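Local coordinates for protein acyl-CoA dehydrogenase (Thermus thermophilus, PDB 2Z1Q) that probably oxidises saturated acyl-CoA thioesters to 2,3-dehydroacyl-CoA, using bound FAD as cofactor and passing the electrons to an acceptor, at residues B[104-107]-B[108-111]; B[182-185]-B[186-189]; B[294-297]-B[298-301]; B[555-558]-B[559-563]. All coordinates share one frame; numbering follows the deposited sequence.

Contact 1 (B[104-107]-B[108-111]); sequences GGFS and VTYG
The backbone oxygen of G105 is gripped by two N-H groups of the first turn of helix 106-117. V108 N lies 2.9 Å from G105 O and approaches from above the carbonyl plane. T109 N reaches G105 O only weakly, at 3.3 Å. The next two bonds are ordinary helical ones. Y110 N meets F106 O at 2.8 Å on a nearly straight N-H line (178°), and G111 N meets S107 O at 2.7 Å. G104 O, one residue earlier, is also held twice. S107 OG (2.6 Å) and S107 N (2.9 Å) reach G104 O from opposite faces of its plane. The S107 hydroxyl lies between the backbone N and the carbonyl carbon (chi1 60°), which brings OG back to G104 O. The F106 ring meets T109 and Y110 obliquely, and helix 62-71 also packs on it. The Y110 hydroxyl is bonded to L74 O. V108 on this first turn packs on S183, a residue that binds FAD, and its side chain lies about 5 Å from the cofactor. The G104 and G105 carbonyls therefore have donors from the start of the helix that follows, and one serine fastens the loop to it through both main chain and side chain.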
loop_
_atom_site.group_PDB
_atom_site.type_symbol
_atom_site.label_atom_id
_atom_site.label_comp_id
_atom_site.label_asym_id
_atom_site.label_seq_id
_atom_site.Cartn_x
_atom_site.Cartn_y
_atom_site.Cartn_z
ATOM N N GLY B 104 15.800 10.876 -3.465
ATOM C CA GLY B 104 15.243 9.834 -4.306
ATOM C C GLY B 104 16.221 8.680 -4.411
ATOM O O GLY B 104 16.871 8.339 -3.428
ATOM N N GLY B 105 16.340 8.097 -5.600
ATOM C CA GLY B 105 17.242 6.971 -5.775
ATOM C C GLY B 105 18.683 7.175 -5.330
ATOM O O GLY B 105 19.372 6.209 -4.999
ATOM N N PHE B 106 19.151 8.417 -5.316
ATOM C CA PHE B 106 20.517 8.670 -4.903
ATOM C C PHE B 106 20.731 8.146 -3.480
ATOM O O PHE B 106 21.854 7.798 -3.099
ATOM C CB PHE B 106 20.843 10.161 -4.984
ATOM C CG PHE B 106 22.216 10.488 -4.500
ATOM C CD1 PHE B 106 23.341 10.101 -5.226
ATOM C CD2 PHE B 106 22.391 11.105 -3.274
ATOM C CE1 PHE B 106 24.626 10.324 -4.723
ATOM C CE2 PHE B 106 23.662 11.331 -2.760
ATOM C CZ PHE B 106 24.783 10.939 -3.481
ATOM N N SER B 107 19.651 8.062 -2.703
ATOM C CA SER B 107 19.736 7.559 -1.340
ATOM C C SER B 107 20.276 6.122 -1.360
ATOM O O SER B 107 21.079 5.743 -0.500
ATOM C CB SER B 107 18.359 7.598 -0.681
ATOM O OG SER B 107 17.434 6.801 -1.404
ATOM N N VAL B 108 19.840 5.319 -2.332
ATOM C CA VAL B 108 20.323 3.937 -2.422
ATOM C C VAL B 108 21.794 3.960 -2.867
ATOM O O VAL B 108 22.608 3.191 -2.370
ATOM C CB VAL B 108 19.459 3.099 -3.404
ATOM C CG1 VAL B 108 20.001 1.675 -3.536
ATOM C CG2 VAL B 108 18.027 3.047 -2.886
ATOM N N THR B 109 22.131 4.854 -3.792
ATOM C CA THR B 109 23.522 4.966 -4.257
ATOM C C THR B 109 24.411 5.227 -3.039
ATOM O O THR B 109 25.351 4.483 -2.782
ATOM C CB THR B 109 23.676 6.135 -5.256
ATOM O OG1 THR B 109 22.747 5.968 -6.327
ATOM C CG2 THR B 109 25.095 6.177 -5.805
ATOM N N TYR B 110 24.077 6.275 -2.285
ATOM C CA TYR B 110 24.813 6.637 -1.067
ATOM C C TYR B 110 24.793 5.489 -0.053
ATOM O O TYR B 110 25.841 5.077 0.456
ATOM C CB TYR B 110 24.176 7.878 -0.417
ATOM C CG TYR B 110 24.773 8.258 0.925
ATOM C CD1 TYR B 110 25.952 8.985 0.997
ATOM C CD2 TYR B 110 24.166 7.863 2.125
ATOM C CE1 TYR B 110 26.530 9.319 2.215
ATOM C CE2 TYR B 110 24.742 8.195 3.368
ATOM C CZ TYR B 110 25.930 8.927 3.390
ATOM O OH TYR B 110 26.570 9.286 4.552
ATOM N N GLY B 111 23.596 4.980 0.231
ATOM C CA GLY B 111 23.443 3.902 1.193
ATOM C C GLY B 111 24.232 2.644 0.886
ATOM O O GLY B 111 24.914 2.102 1.758
#

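Contact 2 (B[182-185]-B[186-189]); sequences ISNA and GFAH. With FAD (flavin-adenine dinucleotide), chain D.
N184 O takes two hydrogen bonds, from F187 N and A188 N, just where strand 172-183 ends in a type II beta turn from I182 to A185. The same turn carries S183 to the flavin of FAD, and S183 N donates to flavin O4 at 3.3 Å. The two donors to N184 O come from different directions. A188 N is 2.7 Å from N184 O and nearly in line with the C=O, while F187 N is 3.0 Å away and stands above the carbonyl plane. The N184 backbone has positive phi (74°), as the third position of this turn requires. The F187 ring folds back over the turn. Its CG sits between the backbone N and the carbonyl carbon (chi1 41°), which brings one ring face over the N184 backbone and its CE2 to 3.8 Å from N184 CB. A188 CB approaches N184 O to 3.1 Å. Outside this shell, S229 OG bonds to G186 N. R209 NH1 binds both A185 O and A188 O and so ties the two halves of the loop together. V63 and N62 of helix 62-71 pack on F187. The cofactor pocket is shared, since R289 and G375 of the second subunit also bond to this FAD. The S183 hydroxyl donates to flavin N5, with OG and N5 2.6 Å apart.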
loop_
_atom_site.group_PDB
_atom_site.type_symbol
_atom_site.label_atom_id
_atom_site.label_comp_id
_atom_site.label_asym_id
_atom_site.label_seq_id
_atom_site.Cartn_x
_atom_site.Cartn_y
_atom_site.Cartn_z
ATOM N N ILE B 182 22.636 -5.787 -8.340
ATOM C CA ILE B 182 23.733 -5.087 -7.659
ATOM C C ILE B 182 23.626 -3.568 -7.765
ATOM O O ILE B 182 23.795 -3.009 -8.841
ATOM C CB ILE B 182 25.100 -5.533 -8.226
ATOM C CG1 ILE B 182 25.407 -6.939 -7.752
ATOM C CG2 ILE B 182 26.213 -4.623 -7.755
ATOM C CD1 ILE B 182 24.511 -7.964 -8.324
ATOM N N SER B 183 23.337 -2.905 -6.650
ATOM C CA SER B 183 23.250 -1.439 -6.663
ATOM C C SER B 183 24.631 -0.853 -6.955
ATOM O O SER B 183 25.642 -1.376 -6.473
ATOM C CB SER B 183 22.766 -0.904 -5.297
ATOM O OG SER B 183 21.554 -1.504 -4.885
ATOM N N ASN B 184 24.662 0.223 -7.739
ATOM C CA ASN B 184 25.902 0.916 -8.109
ATOM C C ASN B 184 26.753 0.174 -9.146
ATOM O O ASN B 184 27.808 0.667 -9.571
ATOM C CB ASN B 184 26.765 1.180 -6.851
ATOM C CG ASN B 184 26.144 2.205 -5.884
ATOM O OD1 ASN B 184 26.581 2.319 -4.740
ATOM N ND2 ASN B 184 25.144 2.950 -6.338
ATOM N N ALA B 185 26.294 -0.999 -9.569
ATOM C CA ALA B 185 27.018 -1.822 -10.536
ATOM C C ALA B 185 27.364 -1.103 -11.829
ATOM O O ALA B 185 28.341 -1.448 -12.497
ATOM C CB ALA B 185 26.222 -3.079 -10.840
ATOM N N GLY B 186 26.571 -0.105 -12.189
ATOM C CA GLY B 186 26.811 0.626 -13.414
ATOM C C GLY B 186 28.036 1.536 -13.403
ATOM O O GLY B 186 28.527 1.897 -14.468
ATOM N N PHE B 187 28.527 1.901 -12.217
ATOM C CA PHE B 187 29.686 2.791 -12.113
ATOM C C PHE B 187 30.625 2.483 -10.944
ATOM O O PHE B 187 31.602 3.198 -10.728
ATOM C CB PHE B 187 29.211 4.245 -12.016
ATOM C CG PHE B 187 28.013 4.425 -11.120
ATOM C CD1 PHE B 187 26.772 4.755 -11.659
ATOM C CD2 PHE B 187 28.118 4.229 -9.746
ATOM C CE1 PHE B 187 25.652 4.884 -10.841
ATOM C CE2 PHE B 187 27.005 4.354 -8.920
ATOM C CZ PHE B 187 25.769 4.682 -9.469
ATOM N N ALA B 188 30.328 1.429 -10.189
ATOM C CA ALA B 188 31.161 1.052 -9.049
ATOM C C ALA B 188 32.552 0.616 -9.503
ATOM O O ALA B 188 32.691 -0.107 -10.494
ATOM C CB ALA B 188 30.500 -0.081 -8.271
ATOM N N HIS B 189 33.569 1.049 -8.754
ATOM C CA HIS B 189 34.969 0.721 -9.028
ATOM C C HIS B 189 35.394 -0.506 -8.238
ATOM O O HIS B 189 36.198 -1.314 -8.709
ATOM C CB HIS B 189 35.872 1.890 -8.634
ATOM C CG HIS B 189 35.478 3.188 -9.262
ATOM N ND1 HIS B 189 35.859 3.534 -10.540
ATOM C CD2 HIS B 189 34.670 4.184 -8.823
ATOM C CE1 HIS B 189 35.299 4.685 -10.862
ATOM N NE2 HIS B 189 34.572 5.101 -9.840
HETATM P PA FAD D . 12.121 -14.002 -2.664
HETATM O O1A FAD D . 11.967 -12.721 -3.306
HETATM O O2A FAD D . 13.238 -15.073 -3.062
HETATM O O5B FAD D . 11.544 -14.123 -1.213
HETATM C C5B FAD D . 10.127 -14.271 -1.271
HETATM C C4B FAD D . 9.841 -14.520 0.193
HETATM O O4B FAD D . 10.722 -14.248 1.208
HETATM C C3B FAD D . 8.354 -14.418 0.762
HETATM O O3B FAD D . 7.602 -15.593 0.433
HETATM C C2B FAD D . 8.835 -14.302 2.266
HETATM O O2B FAD D . 7.912 -14.761 3.259
HETATM C C1B FAD D . 10.017 -15.174 1.951
HETATM N N9A FAD D . 10.782 -15.881 2.934
HETATM C C8A FAD D . 12.116 -16.115 2.760
HETATM N N7A FAD D . 12.580 -16.799 3.739
HETATM C C5A FAD D . 11.589 -17.035 4.624
HETATM C C6A FAD D . 11.502 -17.728 5.869
HETATM N N6A FAD D . 12.629 -18.322 6.398
HETATM N N1A FAD D . 10.293 -17.767 6.495
HETATM C C2A FAD D . 9.205 -17.212 5.971
HETATM N N3A FAD D . 9.265 -16.578 4.817
HETATM C C4A FAD D . 10.395 -16.456 4.102
HETATM N N1 FAD D . 21.643 -7.375 -3.237
HETATM C C2 FAD D . 22.951 -7.209 -2.944
HETATM O O2 FAD D . 23.596 -8.186 -2.599
HETATM N N3 FAD D . 23.582 -6.011 -3.036
HETATM C C4 FAD D . 22.930 -4.866 -3.438
HETATM O O4 FAD D . 23.498 -3.805 -3.523
HETATM C C4X FAD D . 21.494 -4.982 -3.793
HETATM N N5 FAD D . 20.770 -3.939 -4.233
HETATM C C5X FAD D . 19.468 -4.084 -4.593
HETATM C C6 FAD D . 18.715 -2.977 -5.124
HETATM C C7 FAD D . 17.383 -3.167 -5.531
HETATM C C7M FAD D . 16.608 -2.001 -6.113
HETATM C C8 FAD D . 16.763 -4.451 -5.404
HETATM C C8M FAD D . 15.337 -4.700 -5.839
HETATM C C9 FAD D . 17.472 -5.513 -4.887
HETATM C C9A FAD D . 18.832 -5.363 -4.478
HETATM N N10 FAD D . 19.550 -6.478 -3.991
HETATM C C10 FAD D . 20.881 -6.344 -3.654
HETATM C "C1'" FAD D . 18.826 -7.722 -3.925
HETATM C "C2'" FAD D . 18.313 -8.105 -2.529
HETATM O "O2'" FAD D . 19.390 -8.353 -1.637
HETATM C "C3'" FAD D . 17.510 -9.327 -2.841
HETATM O "O3'" FAD D . 16.433 -8.916 -3.731
HETATM C "C4'" FAD D . 16.856 -9.992 -1.662
HETATM O "O4'" FAD D . 17.787 -10.482 -0.693
HETATM C "C5'" FAD D . 16.083 -11.061 -2.343
HETATM O "O5'" FAD D . 15.324 -11.808 -1.533
HETATM P P FAD D . 14.468 -12.573 -2.654
HETATM O O1P FAD D . 13.885 -11.536 -3.546
HETATM O O2P FAD D . 15.415 -13.563 -3.531
HETATM O O3P FAD D . 13.322 -13.341 -1.780
#

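Contact 3 (B[294-297]-B[298-301]); sequences RPIG and RFGL. With FAD (flavin-adenine dinucleotide), chain C.
P295 O and I296 O each accept a backbone hydrogen bond across the turn. R298 N donates to P295 O at 2.8 Å, and F299 N donates to I296 O at 2.9 Å. Both donors stand above the carbonyl planes, as fits the tight 3-10 winding at 296-298. The apolar contacts centre on F299. Its side chain crosses I296 at about a right angle, with F299 CD1 4.0 Å from I296 CB. R294 brings its guanidinium to the CE2 corner of F299. F299 CE2 lies 3.7 Å above the centre of the R294 guanidinium, but the two planes are 56° apart, so this is no parallel stack. The bend at chi3 (-41°) turns the R294 end towards F299, while its CD rests 3.6 Å from R298 CB. The cofactor contacts come next. The adenine of FAD covers one face of the F299 ring, with C6A 4.0 Å above its centre. I296 lies against the ribose. F299 is also the N-cap residue of helix 300-331. The turn thus joins helix 252-288 to helix 300-331, with G297 bonded to A286 in the first of them. Q476 of the second subunit accepts from L301 N.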
loop_
_atom_site.group_PDB
_atom_site.type_symbol
_atom_site.label_atom_id
_atom_site.label_comp_id
_atom_site.label_asym_id
_atom_site.label_seq_id
_atom_site.Cartn_x
_atom_site.Cartn_y
_atom_site.Cartn_z
ATOM N N ARG B 294 -13.552 25.083 0.337
ATOM C CA ARG B 294 -12.786 24.952 1.568
ATOM C C ARG B 294 -11.557 24.074 1.361
ATOM O O ARG B 294 -11.582 23.106 0.593
ATOM C CB ARG B 294 -13.660 24.332 2.660
ATOM C CG ARG B 294 -13.457 24.922 4.044
ATOM C CD ARG B 294 -14.089 24.036 5.114
ATOM N NE ARG B 294 -15.392 23.506 4.711
ATOM C CZ ARG B 294 -16.102 22.635 5.426
ATOM N NH1 ARG B 294 -15.643 22.188 6.592
ATOM N NH2 ARG B 294 -17.273 22.202 4.974
ATOM N N PRO B 295 -10.449 24.415 2.037
ATOM C CA PRO B 295 -9.242 23.600 1.886
ATOM C C PRO B 295 -9.578 22.205 2.403
ATOM O O PRO B 295 -10.192 22.058 3.466
ATOM C CB PRO B 295 -8.228 24.333 2.755
ATOM C CG PRO B 295 -8.679 25.775 2.654
ATOM C CD PRO B 295 -10.170 25.631 2.819
ATOM N N ILE B 296 -9.203 21.183 1.639
ATOM C CA ILE B 296 -9.505 19.809 2.023
ATOM C C ILE B 296 -8.956 19.472 3.398
ATOM O O ILE B 296 -9.465 18.583 4.086
ATOM C CB ILE B 296 -8.991 18.806 0.955
ATOM C CG1 ILE B 296 -7.479 18.938 0.733
ATOM C CG2 ILE B 296 -9.709 19.074 -0.342
ATOM C CD1 ILE B 296 -6.933 17.965 -0.321
ATOM N N GLY B 297 -7.933 20.215 3.800
ATOM C CA GLY B 297 -7.323 20.020 5.098
ATOM C C GLY B 297 -8.296 20.331 6.225
ATOM O O GLY B 297 -7.994 20.056 7.387
ATOM N N ARG B 298 -9.457 20.900 5.893
ATOM C CA ARG B 298 -10.459 21.218 6.908
ATOM C C ARG B 298 -11.478 20.091 7.077
ATOM O O ARG B 298 -12.266 20.094 8.028
ATOM C CB ARG B 298 -11.196 22.518 6.555
ATOM C CG ARG B 298 -10.350 23.774 6.684
ATOM C CD ARG B 298 -9.820 23.938 8.095
ATOM N NE ARG B 298 -9.044 25.165 8.249
ATOM C CZ ARG B 298 -7.844 25.384 7.711
ATOM N NH1 ARG B 298 -7.234 26.544 7.920
ATOM N NH2 ARG B 298 -7.250 24.448 6.977
ATOM N N PHE B 299 -11.465 19.135 6.153
ATOM C CA PHE B 299 -12.396 18.021 6.247
ATOM C C PHE B 299 -11.896 16.997 7.249
ATOM O O PHE B 299 -10.683 16.758 7.364
ATOM C CB PHE B 299 -12.587 17.363 4.883
ATOM C CG PHE B 299 -13.231 18.258 3.869
ATOM C CD1 PHE B 299 -12.622 18.491 2.642
ATOM C CD2 PHE B 299 -14.452 18.873 4.137
ATOM C CE1 PHE B 299 -13.214 19.320 1.695
ATOM C CE2 PHE B 299 -15.052 19.707 3.194
ATOM C CZ PHE B 299 -14.429 19.930 1.975
ATOM N N GLY B 300 -12.840 16.393 7.964
ATOM C CA GLY B 300 -12.487 15.406 8.962
ATOM C C GLY B 300 -11.591 14.267 8.496
ATOM O O GLY B 300 -10.562 14.019 9.103
ATOM N N LEU B 301 -11.967 13.581 7.415
ATOM C CA LEU B 301 -11.182 12.443 6.913
ATOM C C LEU B 301 -9.744 12.788 6.526
ATOM O O LEU B 301 -8.842 11.964 6.696
ATOM C CB LEU B 301 -11.905 11.775 5.742
ATOM C CG LEU B 301 -13.266 11.166 6.096
ATOM C CD1 LEU B 301 -13.926 10.591 4.860
ATOM C CD2 LEU B 301 -13.089 10.087 7.147
HETATM P PA FAD C . -8.415 16.215 -4.931
HETATM O O1A FAD C . -7.514 15.327 -5.624
HETATM O O2A FAD C . -9.043 17.526 -5.604
HETATM O O5B FAD C . -9.188 15.607 -3.698
HETATM C C5B FAD C . -8.336 15.514 -2.566
HETATM C C4B FAD C . -9.308 15.108 -1.513
HETATM O O4B FAD C . -10.571 14.583 -1.745
HETATM C C3B FAD C . -8.808 14.547 -0.111
HETATM O O3B FAD C . -8.408 15.630 0.742
HETATM C C2B FAD C . -10.186 13.859 0.229
HETATM O O2B FAD C . -10.449 13.663 1.631
HETATM C C1B FAD C . -10.895 14.963 -0.460
HETATM N N9A FAD C . -12.281 15.285 -0.195
HETATM C C8A FAD C . -13.049 15.932 -1.130
HETATM N N7A FAD C . -14.223 16.159 -0.678
HETATM C C5A FAD C . -14.324 15.656 0.569
HETATM C C6A FAD C . -15.356 15.588 1.543
HETATM N N6A FAD C . -16.593 16.123 1.258
HETATM N N1A FAD C . -15.087 14.977 2.735
HETATM C C2A FAD C . -13.883 14.479 3.015
HETATM N N3A FAD C . -12.900 14.535 2.133
HETATM C C4A FAD C . -13.058 15.093 0.899
HETATM N N1 FAD C . -12.595 12.112 -14.965
HETATM C C2 FAD C . -13.576 12.119 -15.872
HETATM O O2 FAD C . -14.434 12.991 -15.793
HETATM N N3 FAD C . -13.654 11.211 -16.890
HETATM C C4 FAD C . -12.711 10.216 -17.054
HETATM O O4 FAD C . -12.776 9.415 -17.966
HETATM C C4X FAD C . -11.591 10.170 -16.099
HETATM N N5 FAD C . -10.599 9.276 -16.174
HETATM C C5X FAD C . -9.549 9.294 -15.311
HETATM C C6 FAD C . -8.453 8.358 -15.446
HETATM C C7 FAD C . -7.365 8.427 -14.563
HETATM C C7M FAD C . -6.215 7.461 -14.748
HETATM C C8 FAD C . -7.340 9.389 -13.503
HETATM C C8M FAD C . -6.175 9.486 -12.542
HETATM C C9 FAD C . -8.390 10.285 -13.351
HETATM C C9A FAD C . -9.519 10.251 -14.240
HETATM N N10 FAD C . -10.559 11.205 -14.111
HETATM C C10 FAD C . -11.599 11.210 -14.999
HETATM C "C1'" FAD C . -10.433 12.153 -13.022
HETATM C "C2'" FAD C . -11.251 11.870 -11.758
HETATM O "O2'" FAD C . -12.658 11.986 -11.999
HETATM C "C3'" FAD C . -10.753 12.928 -10.853
HETATM O "O3'" FAD C . -9.328 12.702 -10.665
HETATM C "C4'" FAD C . -11.369 12.934 -9.488
HETATM O "O4'" FAD C . -12.783 13.162 -9.531
HETATM C "C5'" FAD C . -10.582 14.039 -8.865
HETATM O "O5'" FAD C . -10.830 14.273 -7.564
HETATM P P FAD C . -9.624 15.295 -7.262
HETATM O O1P FAD C . -8.356 14.683 -7.711
HETATM O O2P FAD C . -9.864 16.694 -8.071
HETATM O O3P FAD C . -9.683 15.444 -5.635
#

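Contact 4 (B[555-558]-B[559-563]); sequences DLVA and LRRQA
The R560 guanidinium lies obliquely against L556. Its NH1 comes to 3.5 Å from L556 CB, and its NH2 to 3.9 Å from L556 CD1. The R560 chain runs extended from CG to NE, and chi4 (92°) then turns the guanidinium out of the chain's line and back toward L556. Its NE is held by a salt bridge to E308. The R561 guanidinium is likewise oblique to V557, with NE 4.2 Å from V557 CG1. R561 NE forms a salt bridge with E477 of the second subunit. That acid would offset the nearby like charge of R531 of the second subunit. The third flat group, the D555 carboxylate, caps the helix. Its OD1 is 3.1 Å from A558 N, which meets it from well above the carboxylate plane. D555 is the N-cap residue, and its negative charge would suit the positive end of the helix dipole. Behind the cap, D555 O accepts from L559 N at 3.0 Å. The next bonds follow in the usual i to i+4 series, from R560 N to L556 O (2.8 Å), from R561 N to V557 O and from Q562 N to A558 O. The methylenes of both arginines lean on the carbonyls one turn back, with R560 CG 3.2 Å from L556 O. In the fold, L559 and A563 pack on helix 505-528. R560 and R561 reach helix 300-331, and L556, V557 and R561 face the second subunit.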
loop_
_atom_site.group_PDB
_atom_site.type_symbol
_atom_site.label_atom_id
_atom_site.label_comp_id
_atom_site.label_asym_id
_atom_site.label_seq_id
_atom_site.Cartn_x
_atom_site.Cartn_y
_atom_site.Cartn_z
ATOM N N ASP B 555 -10.302 9.558 22.820
ATOM C CA ASP B 555 -10.979 10.249 21.719
ATOM C C ASP B 555 -9.986 10.495 20.591
ATOM O O ASP B 555 -9.400 11.579 20.504
ATOM C CB ASP B 555 -11.531 11.590 22.203
ATOM C CG ASP B 555 -12.462 12.248 21.195
ATOM O OD1 ASP B 555 -12.510 11.820 20.020
ATOM O OD2 ASP B 555 -13.147 13.213 21.591
ATOM N N LEU B 556 -9.800 9.489 19.739
ATOM C CA LEU B 556 -8.862 9.592 18.627
ATOM C C LEU B 556 -9.284 10.677 17.647
ATOM O O LEU B 556 -8.448 11.329 17.024
ATOM C CB LEU B 556 -8.746 8.236 17.911
ATOM C CG LEU B 556 -8.231 7.049 18.742
ATOM C CD1 LEU B 556 -8.062 5.825 17.843
ATOM C CD2 LEU B 556 -6.900 7.401 19.387
ATOM N N VAL B 557 -10.582 10.885 17.506
ATOM C CA VAL B 557 -11.041 11.912 16.601
ATOM C C VAL B 557 -10.466 13.248 17.051
ATOM O O VAL B 557 -9.816 13.950 16.266
ATOM C CB VAL B 557 -12.551 11.970 16.593
ATOM C CG1 VAL B 557 -13.028 12.963 15.544
ATOM C CG2 VAL B 557 -13.101 10.582 16.327
ATOM N N ALA B 558 -10.684 13.584 18.322
ATOM C CA ALA B 558 -10.190 14.834 18.884
ATOM C C ALA B 558 -8.677 14.925 18.781
ATOM O O ALA B 558 -8.140 15.911 18.287
ATOM C CB ALA B 558 -10.610 14.961 20.354
ATOM N N LEU B 559 -7.987 13.891 19.242
ATOM C CA LEU B 559 -6.531 13.919 19.221
ATOM C C LEU B 559 -5.934 14.020 17.820
ATOM O O LEU B 559 -5.016 14.810 17.601
ATOM C CB LEU B 559 -5.955 12.704 19.970
ATOM C CG LEU B 559 -6.264 12.608 21.476
ATOM C CD1 LEU B 559 -5.581 11.378 22.065
ATOM C CD2 LEU B 559 -5.771 13.845 22.197
ATOM N N ARG B 560 -6.442 13.242 16.870
ATOM C CA ARG B 560 -5.906 13.320 15.523
ATOM C C ARG B 560 -6.160 14.709 14.959
ATOM O O ARG B 560 -5.273 15.304 14.354
ATOM C CB ARG B 560 -6.540 12.261 14.619
ATOM C CG ARG B 560 -6.085 10.832 14.909
ATOM C CD ARG B 560 -6.335 9.993 13.671
ATOM N NE ARG B 560 -6.048 8.572 13.843
ATOM C CZ ARG B 560 -6.940 7.655 14.215
ATOM N NH1 ARG B 560 -8.200 7.992 14.467
ATOM N NH2 ARG B 560 -6.576 6.386 14.317
ATOM N N ARG B 561 -7.356 15.250 15.179
ATOM C CA ARG B 561 -7.654 16.587 14.672
ATOM C C ARG B 561 -6.680 17.615 15.231
ATOM O O ARG B 561 -6.282 18.549 14.534
ATOM C CB ARG B 561 -9.081 17.003 15.002
ATOM C CG ARG B 561 -10.128 16.319 14.145
ATOM C CD ARG B 561 -11.438 17.069 14.220
ATOM N NE ARG B 561 -12.448 16.493 13.342
ATOM C CZ ARG B 561 -13.585 17.102 13.025
ATOM N NH1 ARG B 561 -13.845 18.305 13.518
ATOM N NH2 ARG B 561 -14.460 16.514 12.220
ATOM N N GLN B 562 -6.293 17.428 16.490
ATOM C CA GLN B 562 -5.355 18.327 17.157
ATOM C C GLN B 562 -3.978 18.264 16.469
ATOM O O GLN B 562 -3.332 19.293 16.258
ATOM C CB GLN B 562 -5.244 17.950 18.642
ATOM C CG GLN B 562 -4.288 18.819 19.445
ATOM C CD GLN B 562 -4.276 18.485 20.943
ATOM O OE1 GLN B 562 -3.449 19.004 21.690
ATOM N NE2 GLN B 562 -5.193 17.624 21.378
ATOM N N ALA B 563 -3.552 17.050 16.124
ATOM C CA ALA B 563 -2.273 16.826 15.443
ATOM C C ALA B 563 -2.336 17.418 14.028
ATOM O O ALA B 563 -1.399 18.078 13.575
ATOM C CB ALA B 563 -1.981 15.323 15.378
#

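Overall arrangement
The four contacts follow one another along the chain and fall into two pairs. Contacts 1 and 2 have centres 12 Å apart and touch, for V108 CG1 lies 3.8 Å from S183 OG. They join helix 106-117 of the N-terminal domain to the end of strand 172-183 in the middle domain, beside a flavin. Contacts 3 and 4 have centres 14 Å apart and meet at the start of helix 300-331, where G300 CA is 4.0 Å from R561 NH2. About 46 Å separates the centres of contacts 2 and 3. They serve different FAD molecules, one at the flavin and one at the adenine, so each cofactor site is built from both subunits of the dimer.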